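Local coordinates for protein leucine aminopeptidase 2 (Saccharomyces cerevisiae, PDB 2XQ0) that cleaves di- and tripeptides from the N terminus as a zinc-dependent M1-family aminopeptidase and has low epoxide hydrolase activity, at residues A[293-298]-A[554-559]; A[397-402]-A[452-457]. All coordinates share one frame; numbering follows the deposited sequence.

Interaction 1. Residues A[293-298]-A[554-559]; sequences RSNIDV and SQNAEV
S294 and N556 mark the closest passage of the two backbones, with their CA atoms 7.6 Å apart, so side chains do all the bridging. The motif is an asparagine N-cap. N556 sits just before helix 557-569 and reaches across to N295, shortly ahead of the zinc ligand H301 in the chain. The two amides come from opposite directions, with their planes 75° apart. N556 ND2 donates to N295 OD1 at 2.9 Å. It approaches from the side of the carbonyl, at a C=O...N angle of 111° and tilted from the carbonyl plane. The return bond, from N295 ND2 to N556 OD1, is weak at 3.3 Å. The pair is thus unequal: one short bond and one long, weak one. N295 ND2 has a second weak acceptor in T287 O.

N556 CG stands anti to the backbone N (chi1 -173°), which places OD1 where E558 N can donate to it. The capping bond from E558 N to N556 OD1 is 2.7 Å long, with the donor in the carbonyl plane. With OD1 held there, ND2 faces N295, and the bonds at the two ends probably limit rotation of the amide. With an alanine at N556, E558 N is likely to lose its cap and N295 OD1 its donor. S294 packs its CB 3.4 Å from N556 ND2, while its OG bonds to D292. E558 bends at chi2, and its carboxylate pairs with K590 on helix 589-600. The side chain of E558 lies about 8 Å from the bound bestatin. The contact thus joins the catalytic domain to the C-terminal helical domain near the substrate pocket. Before the cap, an ST turn shapes the chain: S554 OG accepts from N556 N at 3.0 Å.

Interaction 2. Residues A[397-402]-A[452-457]; sequences LFHLET and ETWLYK
The first torsion of H399 swings CG away from the backbone N, to the trans position (chi1 -180°), and W454 holds CG anti to its carbonyl carbon (chi1 -80°); these torsions carry the imidazole and the indole into the space between their helices. The backbones stay well apart, with the CA atoms of H399 and W454 10.3 Å from each other. The two rings are nearly parallel, their planes 24° apart. They are displaced from each other, with the imidazole centroid of H399 5.4 Å from that of the five-membered ring of W454, so overlap is slight. The nearest pair is H399 CD2 and W454 NE1 at 4.0 Å. W454 CZ2 lies 4.1 Å from both CB and CG of H399. No hydrogen bond crosses the contact, which is van der Waals packing of the indole against the imidazole and CB of H399.

W454 also rests on N395 and L396 of the same helix as H399, and on P461. On helix 388-403, L397 instead packs on helix 321-339. The arrangement is helix-to-helix packing through one slid aromatic pair, in the helical part of the M1 peptidase domain, away from the zinc and bestatin sites.

How the interactions relate
From the N terminus, the chain first passes the beta-rich M1 N-terminal domain and then enters the catalytic domain. It reaches 293-298, which runs into the zinc-binding helix 297-311. Next come 397-402 and, after 49 residues, 452-457, where interaction 2 closes a short, mostly helical loop. The chain then runs into the C-terminal helices. At 554-559 it returns to 293-298, and interaction 1 closes a loop of 255 residues. The smaller loop lies wholly within the larger one, so the two do not cross. Interaction 2 ties helices within the catalytic domain; interaction 1 joins that domain to the C-terminal one. Their centres are about 31 Å apart.

Interaction 1. Residues A[293-298]-A[554-559]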
loop_
_atom_site.group_PDB
_atom_site.type_symbol
_atom_site.label_atom_id
_atom_site.label_comp_id
_atom_site.label_asym_id
_atom_site.label_seq_id
_atom_site.Cartn_x
_atom_site.Cartn_y
_atom_site.Cartn_z
ATOM N N ARG A 293 11.795 -17.159 1.493
ATOM C CA ARG A 293 12.191 -15.750 1.528
ATOM C C ARG A 293 12.121 -15.025 0.184
ATOM O O ARG A 293 12.880 -14.087 -0.051
ATOM C CB ARG A 293 13.575 -15.584 2.152
ATOM C CG ARG A 293 13.606 -15.984 3.600
ATOM C CD ARG A 293 15.011 -16.148 4.126
ATOM N NE ARG A 293 14.997 -16.497 5.542
ATOM C CZ ARG A 293 16.052 -16.951 6.207
ATOM N NH1 ARG A 293 17.207 -17.134 5.578
ATOM N NH2 ARG A 293 15.953 -17.233 7.497
ATOM N N SER A 294 11.181 -15.428 -0.670
ATOM C CA SER A 294 11.027 -14.849 -2.008
ATOM C C SER A 294 10.362 -13.478 -2.060
ATOM O O SER A 294 10.667 -12.678 -2.948
ATOM C CB SER A 294 10.215 -15.789 -2.897
ATOM O OG SER A 294 10.727 -17.103 -2.863
ATOM N N ASN A 295 9.452 -13.209 -1.125
ATOM C CA ASN A 295 8.560 -12.060 -1.230
ATOM C C ASN A 295 8.884 -10.858 -0.353
ATOM O O ASN A 295 8.022 -10.008 -0.125
ATOM C CB ASN A 295 7.130 -12.489 -0.910
ATOM C CG ASN A 295 6.598 -13.476 -1.897
ATOM O OD1 ASN A 295 7.083 -13.551 -3.030
ATOM N ND2 ASN A 295 5.595 -14.252 -1.482
ATOM N N ILE A 296 10.103 -10.771 0.143
ATOM C CA ILE A 296 10.368 -9.787 1.190
ATOM C C ILE A 296 10.525 -8.327 0.728
ATOM O O ILE A 296 10.582 -7.414 1.559
ATOM C CB ILE A 296 11.540 -10.223 2.082
ATOM C CG1 ILE A 296 12.717 -10.676 1.228
ATOM C CG2 ILE A 296 11.102 -11.352 3.015
ATOM C CD1 ILE A 296 13.817 -11.298 2.033
ATOM N N ASP A 297 10.544 -8.093 -0.584
ATOM C CA ASP A 297 10.721 -6.746 -1.080
ATOM C C ASP A 297 9.534 -5.880 -0.633
ATOM O O ASP A 297 9.662 -4.666 -0.459
ATOM C CB ASP A 297 10.886 -6.773 -2.590
ATOM C CG ASP A 297 11.877 -7.842 -3.038
ATOM O OD1 ASP A 297 12.634 -8.353 -2.175
ATOM O OD2 ASP A 297 11.893 -8.178 -4.245
ATOM N N VAL A 298 8.383 -6.506 -0.415
ATOM C CA VAL A 298 7.259 -5.772 0.144
ATOM C C VAL A 298 7.684 -5.131 1.458
ATOM O O VAL A 298 7.126 -4.103 1.869
ATOM C CB VAL A 298 6.026 -6.665 0.395
ATOM C CG1 VAL A 298 4.922 -5.857 1.092
ATOM C CG2 VAL A 298 5.517 -7.262 -0.922
ATOM N N SER A 554 4.746 -24.968 -5.521
ATOM C CA SER A 554 5.214 -23.738 -4.876
ATOM C C SER A 554 4.348 -23.297 -3.703
ATOM O O SER A 554 3.118 -23.329 -3.788
ATOM C CB SER A 554 5.280 -22.600 -5.900
ATOM O OG SER A 554 5.639 -21.371 -5.285
ATOM N N GLN A 555 4.988 -22.870 -2.615
ATOM C CA GLN A 555 4.268 -22.293 -1.485
ATOM C C GLN A 555 4.223 -20.764 -1.557
ATOM O O GLN A 555 3.872 -20.105 -0.580
ATOM C CB GLN A 555 4.909 -22.718 -0.169
ATOM C CG GLN A 555 5.293 -24.175 -0.112
ATOM C CD GLN A 555 5.466 -24.652 1.306
ATOM O OE1 GLN A 555 6.480 -25.259 1.651
ATOM N NE2 GLN A 555 4.476 -24.372 2.147
ATOM N N ASN A 556 4.595 -20.212 -2.710
ATOM C CA ASN A 556 4.552 -18.765 -2.943
ATOM C C ASN A 556 3.223 -18.372 -3.555
ATOM O O ASN A 556 2.931 -18.734 -4.680
ATOM C CB ASN A 556 5.704 -18.338 -3.856
ATOM C CG ASN A 556 5.823 -16.813 -3.998
ATOM O OD1 ASN A 556 4.827 -16.099 -4.079
ATOM N ND2 ASN A 556 7.052 -16.323 -4.032
ATOM N N ALA A 557 2.413 -17.629 -2.809
ATOM C CA ALA A 557 1.076 -17.248 -3.258
ATOM C C ALA A 557 1.095 -16.495 -4.577
ATOM O O ALA A 557 0.112 -16.501 -5.317
ATOM C CB ALA A 557 0.378 -16.407 -2.191
ATOM N N GLU A 558 2.204 -15.818 -4.854
ATOM C CA GLU A 558 2.344 -15.062 -6.100
ATOM C C GLU A 558 2.443 -15.987 -7.302
ATOM O O GLU A 558 1.855 -15.720 -8.350
ATOM C CB GLU A 558 3.599 -14.182 -6.069
ATOM C CG GLU A 558 3.537 -13.026 -5.106
ATOM C CD GLU A 558 2.907 -11.805 -5.727
ATOM O OE1 GLU A 558 2.534 -11.877 -6.919
ATOM O OE2 GLU A 558 2.795 -10.774 -5.032
ATOM N N VAL A 559 3.230 -17.051 -7.159
ATOM C CA VAL A 559 3.393 -18.027 -8.225
ATOM C C VAL A 559 2.156 -18.914 -8.310
ATOM O O VAL A 559 1.666 -19.217 -9.395
ATOM C CB VAL A 559 4.602 -18.939 -7.992
ATOM C CG1 VAL A 559 4.568 -20.094 -8.995
ATOM C CG2 VAL A 559 5.922 -18.147 -8.092
#

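Interaction 2. Residues A[397-402]-A[452-457]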
loop_
_atom_site.group_PDB
_atom_site.type_symbol
_atom_site.label_atom_id
_atom_site.label_comp_id
_atom_site.label_asym_id
_atom_site.label_seq_id
_atom_site.Cartn_x
_atom_site.Cartn_y
_atom_site.Cartn_z
ATOM N N LEU A 397 11.412 10.004 -11.199
ATOM C CA LEU A 397 12.617 10.071 -10.346
ATOM C C LEU A 397 13.834 9.357 -10.955
ATOM O O LEU A 397 14.976 9.801 -10.800
ATOM C CB LEU A 397 12.317 9.509 -8.961
ATOM C CG LEU A 397 11.260 10.324 -8.210
ATOM C CD1 LEU A 397 10.842 9.622 -6.938
ATOM C CD2 LEU A 397 11.799 11.717 -7.925
ATOM N N PHE A 398 13.583 8.227 -11.606
ATOM C CA PHE A 398 14.621 7.491 -12.297
ATOM C C PHE A 398 15.201 8.324 -13.467
ATOM O O PHE A 398 16.407 8.281 -13.747
ATOM C CB PHE A 398 14.073 6.146 -12.796
ATOM C CG PHE A 398 15.130 5.261 -13.417
ATOM C CD1 PHE A 398 16.100 4.665 -12.629
ATOM C CD2 PHE A 398 15.160 5.043 -14.788
ATOM C CE1 PHE A 398 17.099 3.860 -13.199
ATOM C CE2 PHE A 398 16.146 4.237 -15.361
ATOM C CZ PHE A 398 17.117 3.647 -14.555
ATOM N N HIS A 399 14.331 9.069 -14.145
ATOM C CA HIS A 399 14.742 9.971 -15.221
ATOM C C HIS A 399 15.654 11.071 -14.679
ATOM O O HIS A 399 16.708 11.359 -15.246
ATOM C CB HIS A 399 13.508 10.589 -15.882
ATOM C CG HIS A 399 13.828 11.531 -17.005
ATOM N ND1 HIS A 399 14.511 11.135 -18.133
ATOM C CD2 HIS A 399 13.557 12.844 -17.169
ATOM C CE1 HIS A 399 14.651 12.168 -18.944
ATOM N NE2 HIS A 399 14.080 13.218 -18.384
ATOM N N LEU A 400 15.244 11.661 -13.562
ATOM C CA LEU A 400 16.008 12.705 -12.897
ATOM C C LEU A 400 17.367 12.192 -12.427
ATOM O O LEU A 400 18.385 12.850 -12.618
ATOM C CB LEU A 400 15.210 13.259 -11.713
ATOM C CG LEU A 400 13.997 14.110 -12.111
ATOM C CD1 LEU A 400 13.237 14.623 -10.878
ATOM C CD2 LEU A 400 14.400 15.271 -13.019
ATOM N N GLU A 401 17.371 11.023 -11.787
ATOM C CA GLU A 401 18.614 10.349 -11.422
ATOM C C GLU A 401 19.557 10.301 -12.622
ATOM O O GLU A 401 20.729 10.646 -12.522
ATOM C CB GLU A 401 18.317 8.916 -10.953
ATOM C CG GLU A 401 19.547 8.109 -10.585
ATOM C CD GLU A 401 19.260 6.621 -10.389
ATOM O OE1 GLU A 401 18.406 6.266 -9.531
ATOM O OE2 GLU A 401 19.917 5.801 -11.082
ATOM N N THR A 402 19.034 9.849 -13.755
ATOM C CA THR A 402 19.831 9.668 -14.966
ATOM C C THR A 402 20.403 10.973 -15.516
ATOM O O THR A 402 21.624 11.115 -15.679
ATOM C CB THR A 402 18.988 9.021 -16.076
ATOM O OG1 THR A 402 18.509 7.748 -15.635
ATOM C CG2 THR A 402 19.813 8.846 -17.336
ATOM N N GLU A 452 5.698 19.512 -17.985
ATOM C CA GLU A 452 4.283 19.521 -18.334
ATOM C C GLU A 452 3.773 18.132 -18.669
ATOM O O GLU A 452 2.675 17.752 -18.271
ATOM C CB GLU A 452 4.042 20.458 -19.527
ATOM C CG GLU A 452 3.476 21.812 -19.149
ATOM C CD GLU A 452 2.017 21.730 -18.763
ATOM O OE1 GLU A 452 1.386 20.698 -19.064
ATOM O OE2 GLU A 452 1.498 22.692 -18.164
ATOM N N THR A 453 4.573 17.374 -19.408
ATOM C CA THR A 453 4.179 16.031 -19.793
ATOM C C THR A 453 4.239 15.099 -18.588
ATOM O O THR A 453 3.297 14.350 -18.327
ATOM C CB THR A 453 5.055 15.494 -20.938
ATOM O OG1 THR A 453 4.782 16.250 -22.119
ATOM C CG2 THR A 453 4.752 14.038 -21.215
ATOM N N TRP A 454 5.340 15.165 -17.848
ATOM C CA TRP A 454 5.521 14.297 -16.693
ATOM C C TRP A 454 4.455 14.527 -15.624
ATOM O O TRP A 454 3.845 13.582 -15.141
ATOM C CB TRP A 454 6.911 14.480 -16.085
ATOM C CG TRP A 454 7.994 13.745 -16.820
ATOM C CD1 TRP A 454 8.921 14.283 -17.666
ATOM C CD2 TRP A 454 8.262 12.336 -16.774
ATOM N NE1 TRP A 454 9.752 13.298 -18.145
ATOM C CE2 TRP A 454 9.372 12.095 -17.607
ATOM C CE3 TRP A 454 7.679 11.260 -16.096
ATOM C CZ2 TRP A 454 9.905 10.823 -17.791
ATOM C CZ3 TRP A 454 8.210 10.004 -16.273
ATOM C CH2 TRP A 454 9.310 9.792 -17.119
ATOM N N LEU A 455 4.237 15.784 -15.250
ATOM C CA LEU A 455 3.340 16.071 -14.139
ATOM C C LEU A 455 1.840 16.107 -14.480
ATOM O O LEU A 455 1.008 15.655 -13.681
ATOM C CB LEU A 455 3.769 17.352 -13.429
ATOM C CG LEU A 455 5.160 17.336 -12.798
ATOM C CD1 LEU A 455 5.410 18.641 -12.074
ATOM C CD2 LEU A 455 5.335 16.168 -11.843
ATOM N N TYR A 456 1.479 16.624 -15.646
ATOM C CA TYR A 456 0.067 16.901 -15.924
ATOM C C TYR A 456 -0.528 16.210 -17.150
ATOM O O TYR A 456 -1.701 16.372 -17.430
ATOM C CB TYR A 456 -0.185 18.415 -15.990
ATOM C CG TYR A 456 0.027 19.090 -14.661
ATOM C CD1 TYR A 456 -0.964 19.075 -13.698
ATOM C CD2 TYR A 456 1.234 19.708 -14.356
ATOM C CE1 TYR A 456 -0.768 19.668 -12.463
ATOM C CE2 TYR A 456 1.442 20.302 -13.123
ATOM C CZ TYR A 456 0.436 20.282 -12.187
ATOM O OH TYR A 456 0.627 20.871 -10.963
ATOM N N LYS A 457 0.261 15.437 -17.879
ATOM C CA LYS A 457 -0.261 14.822 -19.094
ATOM C C LYS A 457 -0.610 13.373 -18.798
ATOM O O LYS A 457 0.080 12.724 -18.014
ATOM C CB LYS A 457 0.779 14.916 -20.217
ATOM C CG LYS A 457 0.226 14.826 -21.636
ATOM C CD LYS A 457 0.739 15.982 -22.491
ATOM C CE LYS A 457 1.512 15.492 -23.715
ATOM N NZ LYS A 457 0.633 14.876 -24.754
#